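Local atomic coordinates of type IV pilus assembly protein PilF (Thermus thermophilus HB8, PDB entry 5OIU), a protein that probably works as a six-subunit AAA+ motor that uses ATP to power the assembly of type IV pili. Residues Arg17-Gln22 with Met109-Lys114; Lys10-Val15 with Ile61-Ile66; Gly218-Ser223 with Lys227-Ala232. All coordinates share one frame; numbering follows the deposited sequence.

Interaction 1 of 3, residues Arg17-Gln22 with Met109-Lys114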
loop_
_atom_site.group_PDB
_atom_site.type_symbol
_atom_site.label_atom_id
_atom_site.label_comp_id
_atom_site.label_asym_id
_atom_site.label_seq_id
_atom_site.Cartn_x
_atom_site.Cartn_y
_atom_site.Cartn_z
ATOM N N ARG C 17 -42.602 -27.557 10.894
ATOM C CA ARG C 17 -43.664 -28.313 10.295
ATOM C C ARG C 17 -44.891 -27.452 10.165
ATOM O O ARG C 17 -45.465 -27.396 9.133
ATOM C CB ARG C 17 -43.959 -29.592 11.057
ATOM C CG ARG C 17 -44.998 -30.460 10.383
ATOM C CD ARG C 17 -45.180 -31.803 11.030
ATOM N NE ARG C 17 -45.654 -31.674 12.402
ATOM C CZ ARG C 17 -44.947 -31.922 13.507
ATOM N NH1 ARG C 17 -43.691 -32.326 13.457
ATOM N NH2 ARG C 17 -45.519 -31.753 14.680
ATOM N N GLU C 18 -45.275 -26.766 11.218
ATOM C CA GLU C 18 -46.494 -25.964 11.191
ATOM C C GLU C 18 -46.390 -24.789 10.216
ATOM O O GLU C 18 -47.318 -24.541 9.432
ATOM C CB GLU C 18 -46.835 -25.461 12.595
ATOM C CG GLU C 18 -47.721 -26.396 13.402
ATOM C CD GLU C 18 -49.073 -26.640 12.770
ATOM O OE1 GLU C 18 -49.456 -25.871 11.849
ATOM O OE2 GLU C 18 -49.766 -27.598 13.209
ATOM N N ALA C 19 -45.282 -24.036 10.265
ATOM C CA ALA C 19 -45.066 -22.958 9.296
ATOM C C ALA C 19 -45.209 -23.462 7.861
ATOM O O ALA C 19 -45.919 -22.857 7.046
ATOM C CB ALA C 19 -43.687 -22.320 9.499
ATOM N N PHE C 20 -44.549 -24.582 7.539
ATOM C CA PHE C 20 -44.621 -25.123 6.183
ATOM C C PHE C 20 -46.062 -25.439 5.776
ATOM O O PHE C 20 -46.516 -25.025 4.704
ATOM C CB PHE C 20 -43.743 -26.369 6.065
ATOM C CG PHE C 20 -43.753 -26.983 4.697
ATOM C CD1 PHE C 20 -43.105 -26.357 3.639
ATOM C CD2 PHE C 20 -44.423 -28.183 4.462
ATOM C CE1 PHE C 20 -43.111 -26.914 2.371
ATOM C CE2 PHE C 20 -44.425 -28.761 3.187
ATOM C CZ PHE C 20 -43.776 -28.122 2.142
ATOM N N LEU C 21 -46.796 -26.178 6.612
ATOM C CA LEU C 21 -48.203 -26.448 6.297
ATOM C C LEU C 21 -49.055 -25.179 6.308
ATOM O O LEU C 21 -50.001 -25.058 5.521
ATOM C CB LEU C 21 -48.778 -27.460 7.277
ATOM C CG LEU C 21 -48.044 -28.792 7.356
ATOM C CD1 LEU C 21 -48.437 -29.521 8.632
ATOM C CD2 LEU C 21 -48.322 -29.641 6.111
ATOM N N GLN C 22 -48.751 -24.226 7.191
ATOM C CA GLN C 22 -49.503 -22.975 7.204
ATOM C C GLN C 22 -49.330 -22.165 5.927
ATOM O O GLN C 22 -50.141 -21.260 5.674
ATOM C CB GLN C 22 -49.069 -22.106 8.384
ATOM C CG GLN C 22 -49.810 -22.409 9.643
ATOM C CD GLN C 22 -51.292 -22.466 9.393
ATOM O OE1 GLN C 22 -51.852 -21.625 8.662
ATOM N NE2 GLN C 22 -51.943 -23.465 9.978
ATOM N N MET C 109 -36.543 -17.124 10.978
ATOM C CA MET C 109 -36.359 -18.071 9.890
ATOM C C MET C 109 -37.355 -17.739 8.788
ATOM O O MET C 109 -38.565 -17.918 8.967
ATOM C CB MET C 109 -36.521 -19.503 10.393
ATOM C CG MET C 109 -35.283 -20.039 11.089
ATOM S SD MET C 109 -35.475 -21.681 11.801
ATOM C CE MET C 109 -36.927 -21.449 12.834
ATOM N N ARG C 110 -36.856 -17.231 7.658
ATOM C CA ARG C 110 -37.723 -17.005 6.513
ATOM C C ARG C 110 -37.825 -18.281 5.700
ATOM O O ARG C 110 -36.809 -18.896 5.358
ATOM C CB ARG C 110 -37.229 -15.867 5.615
ATOM C CG ARG C 110 -38.040 -15.863 4.283
ATOM C CD ARG C 110 -38.176 -14.515 3.568
ATOM N NE ARG C 110 -38.817 -13.483 4.370
ATOM C CZ ARG C 110 -38.410 -12.218 4.357
ATOM N NH1 ARG C 110 -37.391 -11.884 3.578
ATOM N NH2 ARG C 110 -38.998 -11.291 5.107
ATOM N N LEU C 111 -39.051 -18.681 5.384
ATOM C CA LEU C 111 -39.259 -19.831 4.516
ATOM C C LEU C 111 -39.079 -19.396 3.069
ATOM O O LEU C 111 -39.802 -18.518 2.592
ATOM C CB LEU C 111 -40.640 -20.428 4.745
ATOM C CG LEU C 111 -40.716 -21.319 5.990
ATOM C CD1 LEU C 111 -40.939 -20.494 7.249
ATOM C CD2 LEU C 111 -41.805 -22.347 5.840
ATOM N N LEU C 112 -38.105 -19.984 2.378
ATOM C CA LEU C 112 -37.876 -19.656 0.976
ATOM C C LEU C 112 -38.879 -20.387 0.092
ATOM O O LEU C 112 -39.358 -21.468 0.436
ATOM C CB LEU C 112 -36.448 -20.027 0.548
ATOM C CG LEU C 112 -35.231 -19.473 1.313
ATOM C CD1 LEU C 112 -33.935 -20.052 0.753
ATOM C CD2 LEU C 112 -35.170 -17.933 1.337
ATOM N N LYS C 113 -39.196 -19.792 -1.057
ATOM C CA LYS C 113 -40.052 -20.473 -2.023
ATOM C C LYS C 113 -39.339 -21.703 -2.577
ATOM O O LYS C 113 -38.118 -21.699 -2.766
ATOM C CB LYS C 113 -40.429 -19.537 -3.179
ATOM C CG LYS C 113 -41.289 -18.334 -2.808
ATOM C CD LYS C 113 -40.569 -16.999 -3.152
ATOM C CE LYS C 113 -41.203 -16.219 -4.340
ATOM N NZ LYS C 113 -40.663 -14.819 -4.517
ATOM N N LYS C 114 -40.108 -22.766 -2.825
ATOM C CA LYS C 114 -39.543 -24.002 -3.353
ATOM C C LYS C 114 -38.853 -23.733 -4.681
ATOM O O LYS C 114 -39.424 -23.115 -5.584
ATOM C CB LYS C 114 -40.634 -25.062 -3.517
ATOM C CG LYS C 114 -40.177 -26.324 -4.221
ATOM C CD LYS C 114 -39.771 -27.438 -3.250
ATOM C CE LYS C 114 -39.361 -28.680 -4.019
ATOM N NZ LYS C 114 -38.445 -28.382 -5.175
#
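L111 on strand 104-111 meets A19 and F20 on helix 6-22, joining this helix to the six-stranded antiparallel sheet of the N-terminal part of the chain, which recalls the PAS-like N2 domain of type II/IV secretion ATPases. The tight part is the forked end of L111. A19 CB points at the strand and sits against both tines, 4.0 Å from L111 CD1 and 4.1 Å from L111 CD2. I27, on the adjacent strand 26-31, touches A19 and L111 and extends this apolar patch. The fork gets there because L111 CG lies opposite the carbonyl carbon (chi1 -79°), which carries the isobutyl group across to the helix. The looser side is the side chain of F20, partly exposed, whose CB stays 4.5 Å from L111 CD2, and which also touches I90 on strand 90-101. Further along the chain, K113, exposed and clear of the helix, touches the bound ATP. R110 likewise takes no part in the packing; it makes salt bridges to D26 and to D211 of a second subunit. The methyl on the F20 side rests on the helix backbone, with L111 CD2 3.9 Å from F20 N and 4.0 Å from F20 CA.

Interaction 2 of 3, residues Lys10-Val15 with Ile61-Ile66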
loop_
_atom_site.group_PDB
_atom_site.type_symbol
_atom_site.label_atom_id
_atom_site.label_comp_id
_atom_site.label_asym_id
_atom_site.label_seq_id
_atom_site.Cartn_x
_atom_site.Cartn_y
_atom_site.Cartn_z
ATOM N N LYS C 10 -37.484 -31.024 19.387
ATOM C CA LYS C 10 -38.835 -31.395 18.997
ATOM C C LYS C 10 -39.691 -30.161 18.773
ATOM O O LYS C 10 -40.595 -30.168 17.924
ATOM C CB LYS C 10 -39.440 -32.304 20.071
ATOM C CG LYS C 10 -40.923 -32.584 19.918
ATOM C CD LYS C 10 -41.411 -33.604 20.938
ATOM C CE LYS C 10 -42.898 -33.876 20.771
ATOM N NZ LYS C 10 -43.718 -32.999 21.634
ATOM N N PHE C 11 -39.407 -29.085 19.508
ATOM C CA PHE C 11 -40.150 -27.848 19.312
ATOM C C PHE C 11 -39.818 -27.221 17.962
ATOM O O PHE C 11 -40.721 -26.872 17.189
ATOM C CB PHE C 11 -39.854 -26.873 20.447
ATOM C CG PHE C 11 -40.531 -25.558 20.275
ATOM C CD1 PHE C 11 -41.860 -25.408 20.637
ATOM C CD2 PHE C 11 -39.856 -24.479 19.707
ATOM C CE1 PHE C 11 -42.508 -24.201 20.465
ATOM C CE2 PHE C 11 -40.490 -23.283 19.521
ATOM C CZ PHE C 11 -41.824 -23.140 19.905
ATOM N N VAL C 12 -38.528 -27.053 17.669
ATOM C CA VAL C 12 -38.146 -26.455 16.397
ATOM C C VAL C 12 -38.814 -27.214 15.260
ATOM O O VAL C 12 -39.491 -26.627 14.409
ATOM C CB VAL C 12 -36.611 -26.416 16.246
ATOM C CG1 VAL C 12 -36.206 -25.842 14.897
ATOM C CG2 VAL C 12 -36.001 -25.584 17.341
ATOM N N LYS C 13 -38.694 -28.546 15.274
ATOM C CA LYS C 13 -39.252 -29.347 14.191
ATOM C C LYS C 13 -40.760 -29.178 14.089
ATOM O O LYS C 13 -41.325 -29.313 13.001
ATOM C CB LYS C 13 -38.875 -30.817 14.372
ATOM C CG LYS C 13 -37.427 -31.121 13.952
ATOM C CD LYS C 13 -37.073 -32.609 14.034
ATOM C CE LYS C 13 -35.604 -32.852 13.647
ATOM N NZ LYS C 13 -35.167 -34.277 13.831
ATOM N N GLN C 14 -41.423 -28.839 15.191
ATOM C CA GLN C 14 -42.865 -28.636 15.139
ATOM C C GLN C 14 -43.225 -27.283 14.540
ATOM O O GLN C 14 -44.161 -27.191 13.737
ATOM C CB GLN C 14 -43.471 -28.766 16.539
ATOM C CG GLN C 14 -45.000 -28.865 16.577
ATOM C CD GLN C 14 -45.540 -29.198 17.974
ATOM O OE1 GLN C 14 -44.877 -28.954 18.988
ATOM N NE2 GLN C 14 -46.748 -29.758 18.027
ATOM N N VAL C 15 -42.513 -26.221 14.919
ATOM C CA VAL C 15 -42.892 -24.917 14.392
ATOM C C VAL C 15 -42.558 -24.859 12.915
ATOM O O VAL C 15 -43.306 -24.270 12.122
ATOM C CB VAL C 15 -42.250 -23.756 15.204
ATOM C CG1 VAL C 15 -40.781 -23.613 14.962
ATOM C CG2 VAL C 15 -42.934 -22.433 14.889
ATOM N N ILE C 61 -32.461 -21.845 20.716
ATOM C CA ILE C 61 -31.489 -21.141 19.882
ATOM C C ILE C 61 -30.325 -22.051 19.515
ATOM O O ILE C 61 -29.706 -21.888 18.461
ATOM C CB ILE C 61 -31.028 -19.855 20.604
ATOM C CG1 ILE C 61 -32.133 -18.812 20.542
ATOM C CG2 ILE C 61 -29.747 -19.261 20.004
ATOM C CD1 ILE C 61 -32.228 -18.136 19.205
ATOM N N SER C 62 -30.010 -23.026 20.360
ATOM C CA SER C 62 -28.914 -23.931 20.034
ATOM C C SER C 62 -29.301 -24.864 18.896
ATOM O O SER C 62 -28.530 -25.058 17.950
ATOM C CB SER C 62 -28.499 -24.720 21.272
ATOM O OG SER C 62 -27.130 -25.085 21.191
ATOM N N VAL C 63 -30.501 -25.449 18.967
ATOM C CA VAL C 63 -30.969 -26.329 17.896
ATOM C C VAL C 63 -30.997 -25.578 16.576
ATOM O O VAL C 63 -30.548 -26.074 15.534
ATOM C CB VAL C 63 -32.359 -26.898 18.230
ATOM C CG1 VAL C 63 -32.854 -27.743 17.093
ATOM C CG2 VAL C 63 -32.300 -27.703 19.509
ATOM N N VAL C 64 -31.522 -24.360 16.614
ATOM C CA VAL C 64 -31.658 -23.554 15.415
ATOM C C VAL C 64 -30.285 -23.144 14.880
ATOM O O VAL C 64 -30.052 -23.134 13.662
ATOM C CB VAL C 64 -32.558 -22.356 15.750
ATOM C CG1 VAL C 64 -32.488 -21.333 14.696
ATOM C CG2 VAL C 64 -33.974 -22.838 15.927
ATOM N N LYS C 65 -29.345 -22.833 15.782
ATOM C CA LYS C 65 -27.999 -22.453 15.361
ATOM C C LYS C 65 -27.278 -23.623 14.718
ATOM O O LYS C 65 -26.653 -23.469 13.661
ATOM C CB LYS C 65 -27.185 -21.922 16.541
ATOM C CG LYS C 65 -27.197 -20.426 16.673
ATOM C CD LYS C 65 -26.252 -19.978 17.746
ATOM C CE LYS C 65 -26.530 -18.553 18.156
ATOM N NZ LYS C 65 -25.385 -18.023 18.941
ATOM N N ILE C 66 -27.344 -24.804 15.345
ATOM C CA ILE C 66 -26.681 -25.972 14.775
ATOM C C ILE C 66 -27.278 -26.305 13.417
ATOM O O ILE C 66 -26.559 -26.685 12.487
ATOM C CB ILE C 66 -26.762 -27.170 15.736
ATOM C CG1 ILE C 66 -25.719 -27.032 16.831
ATOM C CG2 ILE C 66 -26.492 -28.465 14.994
ATOM C CD1 ILE C 66 -26.076 -27.803 18.054
#
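V12 on helix 6-22 sets its two methyls against V63 and V64, neighbours on helix 57-67, so three valines pack the two helices together. V12 points at the second helix, and its CG2 does most of the touching: it lies 3.7 Å from V64 CG2 and 3.8 Å from V63 CG1. The two pairs are turned differently. V12 and V63 run past one another in opposite directions, CG1 of V63 also lying 4.1 Å from V12 CB. V12 and V64 instead meet at a slant, and V64 CG2 comes between the two tines, since it is also 3.9 Å from V12 CG1. V12 CG1 stands opposite its own backbone N (chi1 178°), which leaves CG2 beside that N and in reach of both partners. Other side chains on these turns face other parts of the fold. F11 and V15 pack helix 6-22 against strands 36-42 and 45-52 of the antiparallel sheet, while K65 NZ holds E105 in a salt bridge and bonds to the carbonyl O of N71. The joint is thus made of saturated carbon alone: its hold is non-directional, resting on buried methyl surface and shape, and the salt bridge of K65 lies outside it.

Interaction 3 of 3, residues Gly218-Ser223 with Lys227-Ala232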
loop_
_atom_site.group_PDB
_atom_site.type_symbol
_atom_site.label_atom_id
_atom_site.label_comp_id
_atom_site.label_asym_id
_atom_site.label_seq_id
_atom_site.Cartn_x
_atom_site.Cartn_y
_atom_site.Cartn_z
ATOM N N GLY C 218 -17.825 -24.257 -5.604
ATOM C CA GLY C 218 -19.059 -23.704 -5.064
ATOM C C GLY C 218 -18.854 -22.406 -4.312
ATOM O O GLY C 218 -19.744 -21.542 -4.289
ATOM N N GLU C 219 -17.683 -22.248 -3.694
ATOM C CA GLU C 219 -17.354 -21.041 -2.949
ATOM C C GLU C 219 -15.842 -20.918 -2.867
ATOM O O GLU C 219 -15.167 -21.842 -2.397
ATOM C CB GLU C 219 -17.973 -21.084 -1.550
ATOM C CG GLU C 219 -18.611 -19.797 -1.115
ATOM C CD GLU C 219 -18.617 -19.618 0.398
ATOM O OE1 GLU C 219 -18.971 -20.587 1.117
ATOM O OE2 GLU C 219 -18.259 -18.504 0.862
ATOM N N ILE C 220 -15.319 -19.787 -3.339
ATOM C CA ILE C 220 -13.933 -19.402 -3.123
ATOM C C ILE C 220 -13.913 -18.586 -1.836
ATOM O O ILE C 220 -14.219 -17.395 -1.842
ATOM C CB ILE C 220 -13.367 -18.594 -4.291
ATOM C CG1 ILE C 220 -13.412 -19.399 -5.594
ATOM C CG2 ILE C 220 -11.927 -18.139 -3.963
ATOM C CD1 ILE C 220 -12.595 -18.787 -6.727
ATOM N N ARG C 221 -13.546 -19.224 -0.729
ATOM C CA ARG C 221 -13.549 -18.543 0.555
ATOM C C ARG C 221 -12.262 -18.735 1.344
ATOM O O ARG C 221 -12.244 -18.470 2.545
ATOM C CB ARG C 221 -14.743 -18.999 1.401
ATOM C CG ARG C 221 -14.847 -20.486 1.560
ATOM C CD ARG C 221 -15.624 -20.847 2.807
ATOM N NE ARG C 221 -15.415 -22.241 3.212
ATOM C CZ ARG C 221 -16.397 -23.130 3.346
ATOM N NH1 ARG C 221 -17.662 -22.767 3.108
ATOM N NH2 ARG C 221 -16.117 -24.377 3.723
ATOM N N ASP C 222 -11.190 -19.200 0.727
ATOM C CA ASP C 222 -9.910 -19.164 1.406
ATOM C C ASP C 222 -8.839 -18.936 0.356
ATOM O O ASP C 222 -9.110 -18.985 -0.848
ATOM C CB ASP C 222 -9.670 -20.423 2.260
ATOM C CG ASP C 222 -9.672 -21.705 1.455
ATOM O OD1 ASP C 222 -8.903 -21.829 0.471
ATOM O OD2 ASP C 222 -10.435 -22.613 1.848
ATOM N N SER C 223 -7.641 -18.641 0.808
ATOM C CA SER C 223 -6.555 -18.355 -0.078
ATOM C C SER C 223 -6.095 -19.538 -0.923
ATOM O O SER C 223 -6.045 -19.423 -2.090
ATOM C CB SER C 223 -5.423 -17.677 0.679
ATOM O OG SER C 223 -5.838 -16.418 1.149
ATOM N N LYS C 227 -6.044 -19.745 -5.061
ATOM C CA LYS C 227 -4.838 -19.929 -5.855
ATOM C C LYS C 227 -4.948 -21.177 -6.724
ATOM O O LYS C 227 -4.624 -21.132 -7.916
ATOM C CB LYS C 227 -3.601 -19.961 -4.949
ATOM C CG LYS C 227 -2.733 -18.675 -5.011
ATOM C CD LYS C 227 -1.881 -18.590 -6.328
ATOM C CE LYS C 227 -1.246 -17.189 -6.588
ATOM N NZ LYS C 227 -1.231 -16.810 -8.032
ATOM N N ILE C 228 -5.460 -22.283 -6.175
ATOM C CA ILE C 228 -5.637 -23.490 -6.992
ATOM C C ILE C 228 -6.665 -23.256 -8.097
ATOM O O ILE C 228 -6.483 -23.693 -9.237
ATOM C CB ILE C 228 -6.019 -24.697 -6.117
ATOM C CG1 ILE C 228 -4.888 -25.030 -5.149
ATOM C CG2 ILE C 228 -6.342 -25.890 -6.976
ATOM C CD1 ILE C 228 -5.305 -25.931 -4.051
ATOM N N ALA C 229 -7.748 -22.546 -7.792
ATOM C CA ALA C 229 -8.739 -22.286 -8.829
ATOM C C ALA C 229 -8.154 -21.427 -9.943
ATOM O O ALA C 229 -8.410 -21.687 -11.123
ATOM C CB ALA C 229 -9.982 -21.633 -8.224
ATOM N N THR C 230 -7.350 -20.411 -9.598
ATOM C CA THR C 230 -6.715 -19.606 -10.641
ATOM C C THR C 230 -5.708 -20.433 -11.429
ATOM O O THR C 230 -5.620 -20.313 -12.655
ATOM C CB THR C 230 -6.027 -18.377 -10.040
ATOM O OG1 THR C 230 -6.946 -17.659 -9.220
ATOM C CG2 THR C 230 -5.538 -17.446 -11.138
ATOM N N GLU C 231 -4.946 -21.280 -10.737
ATOM C CA GLU C 231 -3.958 -22.123 -11.404
ATOM C C GLU C 231 -4.628 -23.067 -12.396
ATOM O O GLU C 231 -4.151 -23.230 -13.526
ATOM C CB GLU C 231 -3.156 -22.903 -10.352
ATOM C CG GLU C 231 -2.385 -24.132 -10.849
ATOM C CD GLU C 231 -1.700 -24.903 -9.706
ATOM O OE1 GLU C 231 -1.841 -24.484 -8.533
ATOM O OE2 GLU C 231 -1.017 -25.925 -9.985
ATOM N N ALA C 232 -5.754 -23.674 -12.002
ATOM C CA ALA C 232 -6.436 -24.596 -12.906
ATOM C C ALA C 232 -7.005 -23.868 -14.119
ATOM O O ALA C 232 -7.037 -24.432 -15.214
ATOM C CB ALA C 232 -7.536 -25.352 -12.166
#
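The flat peptide carbonyl of S223 faces K227: K227 N donates to S223 O over 3.0 Å (N-H...O angle 155°), the i to i+4 bond of the first turn of helix 223-235, and K227 CB lies 3.8 Å from the same oxygen. The other flat groups, the E219 carboxylate and the R221 guanidinium, pair inside 218-223 on the side away from that helix. In this salt bridge, R221 NH1 comes to E219 OE1 at 3.2 Å from above the carboxylate plane, 38° out of it, and the oxygen in turn is tilted 22° from the guanidinium plane. F200 touches both side chains, and R221 NH1 has a second acid partner in D178. Apart from these polar groups, I220 points at the helix and its CD1 lies 4.1 Å from A229 CB; its side chain also touches A241 and L243 of strand 238-243. D222 is the N-cap of the helix, its OD1 bonded to T225 N, and S223 OG is held by the carbonyl of M258. The arrangement is the turn from strand to helix in a beta-alpha-beta crossover of the P-loop NTPase fold, and the sequence GEIRD after strand 214-217 is consistent with the Walker B region of secretion ATPases.

In the fold
From the N terminus, helix 6-22 supplies the first partner of two contacts. Interaction 2 closes the loop from 10-15 to 61-66, bringing helix 57-67 to the helix; interaction 1 closes the longer one from 17-22 to 109-114, bringing in strand 104-111. Since their segments alternate along the chain, the two loops cross, and they also touch, M109 SD lying 4.2 Å from V64 CG1. Together they tie both helices to the antiparallel sheet. Interaction 3 comes later in sequence and is local, spanning only three intervening residues where strand 214-217 passes into helix 223-235 of the ATPase core. Its centre is about 35 Å from that of interaction 1, on the opposite side of the chain's centre.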